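Side-chain contacts in putative xanthine dehydrogenase YAGS fad-binding subunit (Escherichia coli, PDB 5G5G), which probably oxidises aldehydes as the molybdenum-binding subunit of a periplasmic aldehyde oxidase of the xanthine oxidase family, with a pterin cytosine dinucleotide cofactor: residues K160-F165 with D388-T393; D166-S171 with I299-H304; I291-S296 with D366-K371. All blocks are in the same frame, centred on the assembly; numbering follows the deposited sequence.

All three contacts gather round the mixed sheet that contains strands 160-162, 331-340, 299-310, 285-293 and 174-182, far from the centre of the chain. Contact 1 lies at the surface, where edge strand 160-162 meets a turn; its touch is mainly the lysine end and a valine methyl against one alanine. Contact 2 sets helix 165-171 on strand 299-310 and is partly buried, mixing methyl packing with a water bridge. Contact 3 is buried and essentially apolar across the interface, with helix 354-372 against strand 285-293. Contacts 2 and 3 adjoin through the pairing of strands 285-293 and 299-310, whereas F165, from 160-165, links contact 1 to contact 2 by packing on A301 and S303.

Contact 1 (K160-F165 with D388-T393); sequences KNVGDF and DPAGPT. Unlike the reference sequence in segment 388-393: G391 (reference Asp).
K160 and V162, alternate residues of edge strand 160-162, converge on the methyl group of A390 in the turn 388-391. The lysine chain runs out extended, with CG anti to the backbone N (chi1 -176°), and bends only at its last torsion, chi4 74°. This lays the end of the chain beside the alanine: K160 CE lies 3.4 Å from A390 CB, a tight carbon contact, and K160 NZ is equally near that methyl. V162 reaches the same methyl through CG2, the branch beside its own backbone N, 3.8 Å from A390 CB, while V162 CG1, anti to that N, lies 4.1 Å from P389 O.

The turn presenting A390 belongs to the loop between helices 376-382 and 401-412, which here meets the outer strand of the sheet. It is of type I, closed by G391 N to D388 O, 2.9 Å. An Asx turn reinforces it, as A390 N donates to D388 OD1 at 3.0 Å from above the carboxylate plane. D388 OD2 makes a salt bridge with R394, and the side chains of V162 and P389 both also touch R332 of strand 331-340.

No hydrogen bond or salt bridge joins the segments. K160 NZ stays 5.4 Å from D388 OD1, so the opposite charges probably add a modest long-range attraction, and the direct join is mainly van der Waals contact centred on the A390 methyl.

Contact 2 (D166-S171 with I299-H304); sequences DGAFTS and ITAISH
Helix 166-171 passes over strand 299-304 at an axis distance of 7.0 Å, the two running at 124° to one another, with F169 and A301 closest in the backbone. The approach is consistent with the small groups at the interface. A168 CB meets A301 CB at 3.8 Å and also rests against the carbonyl oxygen T300 O. From the strand, the A301 methyl presses on the helix backbone itself, with A301 CB 3.6 Å from F169 N. F169 touches across the contact through its CB, 4.2 Å from A301 CB; its CG, anti to the backbone N (chi1 -174°), carries the ring away from A301, where it meets the ring of F165 and makes cation-pi contacts with R290 and K175.

A water joins the polar edge, donating to A168 O at 2.7 Å and lying 2.9 Å from T300 OG1. T300 and A301 form a classic beta bulge opposite G292, and both of their side chains leave toward the helix.

With no direct hydrogen bond between the segments, the helix is joined to the bulged strand by methyl packing, and the water gives a helix carbonyl a partner while tying it to the threonine hydroxyl.

Contact 3 (I291-S296 with D366-K371); sequences IGADQS and DELAEK
Apolar packing dominates the contact, and L368 of helix 354-372 supplies its centre. The leucine has CG anti to its backbone N (chi1 -175°), and its CD2 branch reaches strand 285-293. L368 CD2 lies 3.5 Å from I291 CG2, a tight methyl pair in which the two side chains cross obliquely, and 3.9 Å from I291 CB. The same methyl meets A293 CB more loosely at 4.4 Å, so it touches two strand residues whose side chains leave on one face of the sheet. The second branch turns to the backbone, L368 CD1 standing 3.9 Å from I291 O. V174 of the neighbouring strand and F379 of helix 376-382 also pack on the leucine, while L361, A364 and I365 extend the helix's cover of I291.

Polar bonds lie within each segment or run to residues outside them. D294 OD1 accepts from S296 OG, at 2.6 Å on the syn side of the carboxylate, and from K298 N in the link between strands 285-293 and 299-310. On the helix, E367 pairs with R715 and E370 with R713.

Between 291-296 and 366-371 the join is thus buried hydrocarbon, while E367 and K371 add polar bonds from the same helix to Y180 and K175 of strand 174-182.

Contact 1 (K160-F165 with D388-T393)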
loop_
_atom_site.group_PDB
_atom_site.type_symbol
_atom_site.label_atom_id
_atom_site.label_comp_id
_atom_site.label_asym_id
_atom_site.label_seq_id
_atom_site.Cartn_x
_atom_site.Cartn_y
_atom_site.Cartn_z
ATOM N N LYS C 160 20.422 28.494 5.188
ATOM C CA LYS C 160 21.844 28.281 5.081
ATOM C C LYS C 160 22.336 28.989 3.818
ATOM O O LYS C 160 21.834 28.736 2.745
ATOM C CB LYS C 160 22.124 26.809 5.039
ATOM C CG LYS C 160 23.592 26.478 5.016
ATOM C CD LYS C 160 23.740 25.014 4.629
ATOM C CE LYS C 160 25.182 24.634 4.438
ATOM N NZ LYS C 160 25.866 24.541 5.774
ATOM N N ASN C 161 23.318 29.862 3.973
ATOM C CA ASN C 161 23.858 30.640 2.871
ATOM C C ASN C 161 25.367 30.494 2.742
ATOM O O ASN C 161 26.048 30.543 3.712
ATOM C CB ASN C 161 23.513 32.113 3.023
ATOM C CG ASN C 161 22.026 32.377 2.945
ATOM O OD1 ASN C 161 21.429 32.132 1.964
ATOM N ND2 ASN C 161 21.473 32.881 3.978
ATOM N N VAL C 162 25.826 30.313 1.521
ATOM C CA VAL C 162 27.227 30.127 1.231
ATOM C C VAL C 162 27.479 31.079 0.026
ATOM O O VAL C 162 26.737 31.084 -0.952
ATOM C CB VAL C 162 27.519 28.668 0.806
ATOM C CG1 VAL C 162 28.987 28.445 0.423
ATOM C CG2 VAL C 162 27.091 27.655 1.888
ATOM N N GLY C 163 28.561 31.820 0.079
ATOM C CA GLY C 163 28.919 32.743 -1.004
ATOM C C GLY C 163 27.823 33.747 -1.299
ATOM O O GLY C 163 27.151 34.214 -0.396
ATOM N N ASP C 164 27.608 34.057 -2.572
ATOM C CA ASP C 164 26.658 35.075 -2.979
ATOM C C ASP C 164 25.728 34.477 -4.036
ATOM O O ASP C 164 25.990 34.600 -5.222
ATOM C CB ASP C 164 27.428 36.254 -3.516
ATOM C CG ASP C 164 26.546 37.350 -4.071
ATOM O OD1 ASP C 164 25.324 37.388 -3.860
ATOM O OD2 ASP C 164 27.122 38.183 -4.775
ATOM N N PHE C 165 24.658 33.812 -3.583
ATOM C CA PHE C 165 23.730 33.169 -4.515
ATOM C C PHE C 165 23.167 34.167 -5.543
ATOM O O PHE C 165 23.177 33.909 -6.739
ATOM C CB PHE C 165 22.577 32.404 -3.832
ATOM C CG PHE C 165 21.559 31.988 -4.850
ATOM C CD1 PHE C 165 21.828 30.920 -5.677
ATOM C CD2 PHE C 165 20.457 32.807 -5.112
ATOM C CE1 PHE C 165 20.978 30.588 -6.716
ATOM C CE2 PHE C 165 19.595 32.510 -6.155
ATOM C CZ PHE C 165 19.855 31.408 -6.961
ATOM N N ASP C 388 32.168 18.659 1.546
ATOM C CA ASP C 388 30.980 19.469 1.939
ATOM C C ASP C 388 31.131 20.875 1.287
ATOM O O ASP C 388 32.067 21.598 1.593
ATOM C CB ASP C 388 30.965 19.561 3.443
ATOM C CG ASP C 388 29.796 20.343 3.988
ATOM O OD1 ASP C 388 29.129 21.078 3.246
ATOM O OD2 ASP C 388 29.574 20.182 5.200
ATOM N N PRO C 389 30.205 21.252 0.393
ATOM C CA PRO C 389 30.420 22.573 -0.296
ATOM C C PRO C 389 30.406 23.771 0.618
ATOM O O PRO C 389 30.925 24.791 0.233
ATOM C CB PRO C 389 29.265 22.664 -1.299
ATOM C CG PRO C 389 28.746 21.276 -1.438
ATOM C CD PRO C 389 29.077 20.508 -0.192
ATOM N N ALA C 390 29.770 23.648 1.777
ATOM C CA ALA C 390 29.729 24.718 2.796
ATOM C C ALA C 390 30.929 24.706 3.727
ATOM O O ALA C 390 31.111 25.658 4.486
ATOM C CB ALA C 390 28.441 24.613 3.625
ATOM N N GLY C 391 31.745 23.639 3.661
ATOM C CA GLY C 391 32.905 23.451 4.527
ATOM C C GLY C 391 33.881 22.524 3.803
ATOM O O GLY C 391 33.962 21.329 4.118
ATOM N N PRO C 392 34.580 23.063 2.805
ATOM C CA PRO C 392 35.360 22.238 1.878
ATOM C C PRO C 392 36.527 21.462 2.499
ATOM O O PRO C 392 37.124 20.622 1.818
ATOM C CB PRO C 392 35.922 23.250 0.854
ATOM C CG PRO C 392 35.290 24.565 1.126
ATOM C CD PRO C 392 34.507 24.488 2.402
ATOM N N THR C 393 36.879 21.731 3.748
ATOM C CA THR C 393 37.834 20.872 4.415
ATOM C C THR C 393 37.172 19.577 4.879
ATOM O O THR C 393 37.883 18.661 5.280
ATOM C CB THR C 393 38.560 21.555 5.607
ATOM O OG1 THR C 393 37.615 21.886 6.602
ATOM C CG2 THR C 393 39.292 22.822 5.141
#

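Contact 2 (D166-S171 with I299-H304)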
loop_
_atom_site.group_PDB
_atom_site.type_symbol
_atom_site.label_atom_id
_atom_site.label_comp_id
_atom_site.label_asym_id
_atom_site.label_seq_id
_atom_site.Cartn_x
_atom_site.Cartn_y
_atom_site.Cartn_z
ATOM N N ASP C 166 22.685 35.302 -5.079
ATOM C CA ASP C 166 21.924 36.196 -5.967
ATOM C C ASP C 166 22.813 36.725 -7.075
ATOM O O ASP C 166 22.430 36.774 -8.240
ATOM C CB ASP C 166 21.367 37.395 -5.199
ATOM C CG ASP C 166 20.292 37.008 -4.217
ATOM O OD1 ASP C 166 19.607 36.033 -4.423
ATOM O OD2 ASP C 166 20.138 37.736 -3.227
ATOM N N GLY C 167 24.007 37.156 -6.681
ATOM C CA GLY C 167 24.984 37.645 -7.626
ATOM C C GLY C 167 25.384 36.611 -8.644
ATOM O O GLY C 167 25.466 36.923 -9.843
ATOM N N ALA C 168 25.638 35.391 -8.182
ATOM C CA ALA C 168 26.143 34.334 -9.039
ATOM C C ALA C 168 25.034 33.891 -10.014
ATOM O O ALA C 168 25.298 33.540 -11.142
ATOM C CB ALA C 168 26.643 33.149 -8.209
ATOM N N PHE C 169 23.807 33.893 -9.539
ATOM C CA PHE C 169 22.669 33.459 -10.370
ATOM C C PHE C 169 22.511 34.425 -11.540
ATOM O O PHE C 169 22.358 33.990 -12.683
ATOM C CB PHE C 169 21.374 33.430 -9.578
ATOM C CG PHE C 169 20.214 32.856 -10.350
ATOM C CD1 PHE C 169 20.111 31.507 -10.599
ATOM C CD2 PHE C 169 19.240 33.719 -10.898
ATOM C CE1 PHE C 169 19.022 30.988 -11.285
ATOM C CE2 PHE C 169 18.151 33.202 -11.587
ATOM C CZ PHE C 169 18.014 31.831 -11.749
ATOM N N THR C 170 22.617 35.715 -11.240
ATOM C CA THR C 170 22.566 36.770 -12.259
ATOM C C THR C 170 23.679 36.567 -13.284
ATOM O O THR C 170 23.453 36.686 -14.495
ATOM C CB THR C 170 22.642 38.159 -11.602
ATOM O OG1 THR C 170 21.462 38.353 -10.808
ATOM C CG2 THR C 170 22.767 39.267 -12.673
ATOM N N SER C 171 24.882 36.253 -12.798
ATOM C CA SER C 171 26.069 36.108 -13.659
ATOM C C SER C 171 26.072 34.824 -14.503
ATOM O O SER C 171 26.805 34.696 -15.474
ATOM C CB SER C 171 27.336 36.120 -12.798
ATOM O OG SER C 171 27.470 37.393 -12.148
ATOM N N ILE C 299 27.907 24.150 -12.205
ATOM C CA ILE C 299 26.955 24.888 -11.385
ATOM C C ILE C 299 27.736 25.892 -10.564
ATOM O O ILE C 299 28.756 25.543 -9.969
ATOM C CB ILE C 299 26.167 23.935 -10.475
ATOM C CG1 ILE C 299 25.267 23.056 -11.342
ATOM C CG2 ILE C 299 25.352 24.695 -9.425
ATOM C CD1 ILE C 299 24.631 21.905 -10.590
ATOM N N THR C 300 27.254 27.123 -10.539
ATOM C CA THR C 300 27.810 28.214 -9.762
ATOM C C THR C 300 26.852 28.772 -8.704
ATOM O O THR C 300 27.297 29.500 -7.811
ATOM C CB THR C 300 28.193 29.365 -10.676
ATOM O OG1 THR C 300 27.051 29.766 -11.431
ATOM C CG2 THR C 300 29.325 28.914 -11.621
ATOM N N ALA C 301 25.560 28.471 -8.837
ATOM C CA ALA C 301 24.550 29.083 -7.994
ATOM C C ALA C 301 23.420 28.110 -7.784
ATOM O O ALA C 301 22.881 27.585 -8.754
ATOM C CB ALA C 301 24.058 30.368 -8.657
ATOM N N ILE C 302 23.088 27.777 -6.528
ATOM C CA ILE C 302 21.994 26.852 -6.259
ATOM C C ILE C 302 21.187 27.373 -5.084
ATOM O O ILE C 302 21.719 27.690 -4.023
ATOM C CB ILE C 302 22.464 25.387 -6.031
ATOM C CG1 ILE C 302 21.249 24.481 -5.758
ATOM C CG2 ILE C 302 23.518 25.266 -4.903
ATOM C CD1 ILE C 302 21.620 23.025 -5.963
ATOM N N SER C 303 19.896 27.537 -5.309
ATOM C CA SER C 303 18.949 27.986 -4.311
ATOM C C SER C 303 17.799 26.975 -4.284
ATOM O O SER C 303 17.241 26.583 -5.347
ATOM C CB SER C 303 18.408 29.370 -4.614
ATOM O OG SER C 303 17.303 29.739 -3.744
ATOM N N HIS C 304 17.449 26.510 -3.081
ATOM C CA HIS C 304 16.325 25.572 -2.949
ATOM C C HIS C 304 15.533 25.999 -1.711
ATOM O O HIS C 304 16.079 26.051 -0.592
ATOM C CB HIS C 304 16.846 24.164 -2.810
ATOM C CG HIS C 304 15.809 23.089 -2.915
ATOM N ND1 HIS C 304 16.162 21.764 -3.019
ATOM C CD2 HIS C 304 14.460 23.127 -2.919
ATOM C CE1 HIS C 304 15.066 21.030 -3.104
ATOM N NE2 HIS C 304 14.019 21.831 -3.021
HETATM O O HOH W 1 27.638 32.509 -11.959
#

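Contact 3 (I291-S296 with D366-K371)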
loop_
_atom_site.group_PDB
_atom_site.type_symbol
_atom_site.label_atom_id
_atom_site.label_comp_id
_atom_site.label_asym_id
_atom_site.label_seq_id
_atom_site.Cartn_x
_atom_site.Cartn_y
_atom_site.Cartn_z
ATOM N N ILE C 291 18.743 27.383 -10.208
ATOM C CA ILE C 291 20.088 26.835 -10.401
ATOM C C ILE C 291 20.723 27.450 -11.629
ATOM O O ILE C 291 20.132 27.478 -12.681
ATOM C CB ILE C 291 20.104 25.309 -10.551
ATOM C CG1 ILE C 291 19.116 24.669 -9.543
ATOM C CG2 ILE C 291 21.522 24.789 -10.368
ATOM C CD1 ILE C 291 19.017 23.158 -9.585
ATOM N N GLY C 292 21.967 27.914 -11.472
ATOM C CA GLY C 292 22.729 28.457 -12.573
ATOM C C GLY C 292 24.069 27.808 -12.730
ATOM O O GLY C 292 24.674 27.374 -11.727
ATOM N N ALA C 293 24.527 27.754 -13.979
ATOM C CA ALA C 293 25.826 27.187 -14.327
ATOM C C ALA C 293 26.587 28.117 -15.261
ATOM O O ALA C 293 26.013 28.994 -15.906
ATOM C CB ALA C 293 25.636 25.837 -15.018
ATOM N N ASP C 294 27.893 27.908 -15.321
ATOM C CA ASP C 294 28.729 28.674 -16.213
ATOM C C ASP C 294 28.685 28.101 -17.638
ATOM O O ASP C 294 27.981 27.102 -17.884
ATOM C CB ASP C 294 30.152 28.830 -15.643
ATOM C CG ASP C 294 30.992 27.552 -15.672
ATOM O OD1 ASP C 294 30.675 26.539 -16.347
ATOM O OD2 ASP C 294 32.056 27.617 -15.012
ATOM N N GLN C 295 29.475 28.715 -18.530
ATOM C CA GLN C 295 29.590 28.297 -19.929
ATOM C C GLN C 295 30.059 26.847 -20.105
ATOM O O GLN C 295 29.719 26.241 -21.084
ATOM C CB GLN C 295 30.519 29.274 -20.717
ATOM C CG GLN C 295 29.826 30.620 -20.940
ATOM C CD GLN C 295 30.700 31.728 -21.534
ATOM O OE1 GLN C 295 31.926 31.581 -21.723
ATOM N NE2 GLN C 295 30.058 32.867 -21.829
ATOM N N SER C 296 30.814 26.305 -19.150
ATOM C CA SER C 296 31.250 24.884 -19.175
ATOM C C SER C 296 30.286 23.882 -18.531
ATOM O O SER C 296 30.480 22.678 -18.612
ATOM C CB SER C 296 32.669 24.798 -18.548
ATOM O OG SER C 296 32.645 25.058 -17.128
ATOM N N ASP C 366 17.804 17.837 -14.580
ATOM C CA ASP C 366 17.504 17.403 -15.949
ATOM C C ASP C 366 17.190 18.626 -16.812
ATOM O O ASP C 366 17.663 18.712 -17.952
ATOM C CB ASP C 366 16.357 16.406 -15.980
ATOM C CG ASP C 366 16.346 15.571 -17.255
ATOM O OD1 ASP C 366 17.313 14.826 -17.495
ATOM O OD2 ASP C 366 15.351 15.645 -17.996
ATOM N N GLU C 367 16.408 19.574 -16.286
ATOM C CA GLU C 367 16.101 20.820 -17.036
ATOM C C GLU C 367 17.337 21.663 -17.322
ATOM O O GLU C 367 17.505 22.171 -18.435
ATOM C CB GLU C 367 15.039 21.676 -16.342
ATOM C CG GLU C 367 13.684 20.951 -16.157
ATOM C CD GLU C 367 12.556 21.867 -15.733
ATOM O OE1 GLU C 367 12.394 22.874 -16.444
ATOM O OE2 GLU C 367 11.877 21.568 -14.725
ATOM N N LEU C 368 18.208 21.802 -16.306
ATOM C CA LEU C 368 19.401 22.592 -16.483
ATOM C C LEU C 368 20.373 21.944 -17.458
ATOM O O LEU C 368 20.921 22.617 -18.304
ATOM C CB LEU C 368 20.056 22.898 -15.136
ATOM C CG LEU C 368 21.262 23.832 -15.170
ATOM C CD1 LEU C 368 20.995 25.214 -15.776
ATOM C CD2 LEU C 368 21.808 23.957 -13.753
ATOM N N ALA C 369 20.533 20.618 -17.374
ATOM C CA ALA C 369 21.421 19.887 -18.279
ATOM C C ALA C 369 20.942 20.058 -19.744
ATOM O O ALA C 369 21.732 20.318 -20.648
ATOM C CB ALA C 369 21.485 18.410 -17.887
ATOM N N GLU C 370 19.640 19.980 -19.937
ATOM C CA GLU C 370 19.041 20.127 -21.249
ATOM C C GLU C 370 19.313 21.517 -21.794
ATOM O O GLU C 370 19.737 21.676 -22.913
ATOM C CB GLU C 370 17.525 19.863 -21.164
ATOM C CG GLU C 370 16.797 20.114 -22.463
ATOM C CD GLU C 370 15.331 19.784 -22.398
ATOM O OE1 GLU C 370 14.706 20.047 -21.364
ATOM O OE2 GLU C 370 14.806 19.254 -23.405
ATOM N N LYS C 371 19.118 22.531 -20.966
ATOM C CA LYS C 371 19.363 23.905 -21.362
ATOM C C LYS C 371 20.825 24.156 -21.711
ATOM O O LYS C 371 21.115 24.869 -22.692
ATOM C CB LYS C 371 18.920 24.849 -20.251
ATOM C CG LYS C 371 18.544 26.247 -20.665
ATOM C CD LYS C 371 17.416 26.648 -19.712
ATOM C CE LYS C 371 17.236 28.121 -19.689
ATOM N NZ LYS C 371 16.081 28.397 -18.778
#